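Local coordinates for protein putative tryptophan halogenase (Xanthomonas campestris pv. campestris, PDB 6Y1W) that is a flavin-dependent halogenase that probably uses FAD to halogenate an aromatic substrate, as its tryptophan halogenase relatives do, at residues R189-Q194 with A204-D208. Sequence-based numbering, arbitrary orientation.
Sequences RIGSVQ and ALVLD. With BU9 (Meso-2,3-Butanediol), chain M.
The carbonyl oxygen of V206 accepts two backbone donors, 2.7 Å from G191 N and 3.0 Å from S192 N, both lying in its carbonyl plane. Two consecutive residues facing one partner define a classic beta bulge, and the helix-like backbone of G191 (phi/psi -92°/-33°) marks where the register slips by one. Beyond it the antiparallel pairing is regular: V206 N returns a bond to S192 O, and Q194 N meets A204 O at 2.9 Å, nearly straight. Before it, D208 N reaches R189 O at 2.8 Å, while I190 N donates to O06 of the bound butanediol at 3.0 Å; R189 and I190 line its pocket with G23, V48 and E49, near the predicted FAD-binding G24. On the face of V193 and L205, L205 CD2 lies alongside both V193 methyls, and I190 CD1 reaches L205 CD1 at 3.7 Å. On the S192 face, OG sits between backbone N and carbonyl carbon (chi1 65°), which places S192 OG 3.4 Å from V206 CB; the extended Q194 chain lays its amide across V206 CG2 before OE1 accepts from R212. R189 NE is 4.5 Å from D208 OD2, too far for a salt bridge; R189 NH1 hydrogen-bonds S50 OG, with E52 a weak, long ion-pair partner. In the mixed sheet, strand 212-214 flanks 202-207, strand 44-49 flanks 184-195, and helix 227-232 packs on I190, V193 and L205.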
loop_
_atom_site.group_PDB
_atom_site.type_symbol
_atom_site.label_atom_id
_atom_site.label_comp_id
_atom_site.label_asym_id
_atom_site.label_seq_id
_atom_site.Cartn_x
_atom_site.Cartn_y
_atom_site.Cartn_z
ATOM N N ARG A 189 14.166 -39.892 -2.493
ATOM C CA ARG A 189 14.871 -39.091 -1.512
ATOM C C ARG A 189 16.127 -38.503 -2.122
ATOM O O ARG A 189 16.922 -39.205 -2.758
ATOM C CB ARG A 189 15.230 -39.926 -0.274
ATOM C CG ARG A 189 14.005 -40.439 0.444
ATOM C CD ARG A 189 14.330 -41.522 1.457
ATOM N NE ARG A 189 14.518 -40.998 2.812
ATOM C CZ ARG A 189 13.622 -40.284 3.495
ATOM N NH1 ARG A 189 12.439 -39.991 2.972
ATOM N NH2 ARG A 189 13.909 -39.866 4.722
ATOM N N ILE A 190 16.346 -37.236 -1.822
ATOM C CA ILE A 190 17.507 -36.520 -2.329
ATOM C C ILE A 190 18.721 -36.965 -1.512
ATOM O O ILE A 190 18.743 -36.826 -0.287
ATOM C CB ILE A 190 17.297 -35.001 -2.238
ATOM C CG1 ILE A 190 16.116 -34.565 -3.103
ATOM C CG2 ILE A 190 18.525 -34.254 -2.701
ATOM C CD1 ILE A 190 15.726 -33.126 -2.856
ATOM N N GLY A 191 19.718 -37.525 -2.191
ATOM C CA GLY A 191 20.952 -37.931 -1.537
ATOM C C GLY A 191 22.036 -36.867 -1.530
ATOM O O GLY A 191 22.827 -36.794 -0.583
ATOM N N SER A 192 22.097 -36.040 -2.572
ATOM C CA SER A 192 23.065 -34.952 -2.599
ATOM C C SER A 192 22.592 -33.853 -3.546
ATOM O O SER A 192 21.729 -34.068 -4.405
ATOM C CB SER A 192 24.456 -35.458 -2.990
ATOM O OG SER A 192 24.479 -35.950 -4.311
ATOM N N VAL A 193 23.149 -32.659 -3.343
ATOM C CA VAL A 193 22.880 -31.491 -4.168
ATOM C C VAL A 193 24.189 -31.063 -4.811
ATOM O O VAL A 193 25.177 -30.827 -4.105
ATOM C CB VAL A 193 22.285 -30.351 -3.331
ATOM C CG1 VAL A 193 21.914 -29.177 -4.211
ATOM C CG2 VAL A 193 21.083 -30.864 -2.535
ATOM N N GLN A 194 24.192 -30.934 -6.134
ATOM C CA GLN A 194 25.381 -30.539 -6.884
ATOM C C GLN A 194 25.291 -29.066 -7.224
ATOM O O GLN A 194 24.236 -28.570 -7.619
ATOM C CB GLN A 194 25.525 -31.347 -8.172
ATOM C CG GLN A 194 25.507 -32.840 -7.953
ATOM C CD GLN A 194 25.950 -33.613 -9.177
ATOM O OE1 GLN A 194 25.562 -33.289 -10.304
ATOM N NE2 GLN A 194 26.746 -34.657 -8.962
ATOM N N ALA A 204 21.982 -29.550 -9.855
ATOM C CA ALA A 204 21.148 -30.735 -9.988
ATOM C C ALA A 204 20.918 -31.331 -8.615
ATOM O O ALA A 204 21.708 -31.121 -7.690
ATOM C CB ALA A 204 21.793 -31.791 -10.899
ATOM N N LEU A 205 19.850 -32.111 -8.508
ATOM C CA LEU A 205 19.657 -32.971 -7.353
ATOM C C LEU A 205 20.035 -34.390 -7.751
ATOM O O LEU A 205 19.895 -34.783 -8.919
ATOM C CB LEU A 205 18.212 -32.961 -6.851
ATOM C CG LEU A 205 17.571 -31.582 -6.685
ATOM C CD1 LEU A 205 16.114 -31.789 -6.310
ATOM C CD2 LEU A 205 18.295 -30.716 -5.636
ATOM N N VAL A 206 20.585 -35.133 -6.795
ATOM C CA VAL A 206 20.894 -36.542 -7.001
ATOM C C VAL A 206 20.126 -37.356 -5.975
ATOM O O VAL A 206 20.297 -37.151 -4.766
ATOM C CB VAL A 206 22.401 -36.824 -6.919
ATOM C CG1 VAL A 206 22.637 -38.299 -7.232
ATOM C CG2 VAL A 206 23.161 -35.941 -7.911
ATOM N N LEU A 207 19.268 -38.263 -6.453
ATOM C CA LEU A 207 18.453 -39.081 -5.566
ATOM C C LEU A 207 19.251 -40.262 -5.020
ATOM O O LEU A 207 20.356 -40.573 -5.477
ATOM C CB LEU A 207 17.202 -39.602 -6.281
ATOM C CG LEU A 207 16.318 -38.529 -6.937
ATOM C CD1 LEU A 207 15.022 -39.129 -7.457
ATOM C CD2 LEU A 207 16.025 -37.391 -5.971
ATOM N N ASP A 208 18.646 -40.961 -4.055
ATOM C CA ASP A 208 19.343 -42.079 -3.431
ATOM C C ASP A 208 19.613 -43.217 -4.407
ATOM O O ASP A 208 20.518 -44.018 -4.159
ATOM C CB ASP A 208 18.519 -42.627 -2.262
ATOM C CG ASP A 208 18.638 -41.784 -1.012
ATOM O OD1 ASP A 208 19.529 -40.900 -0.958
ATOM O OD2 ASP A 208 17.836 -42.017 -0.077
HETATM C C03 BU9 M . 13.247 -34.610 1.760
HETATM C C04 BU9 M . 13.338 -35.663 0.647
HETATM O O06 BU9 M . 14.624 -35.604 0.085
HETATM C C05 BU9 M . 12.267 -35.436 -0.432
HETATM C C01 BU9 M . 10.873 -35.363 0.203
HETATM O O6 BU9 M . 12.513 -34.246 -1.152
HETATM O O HOH W 1 15.685 -42.120 -4.154
#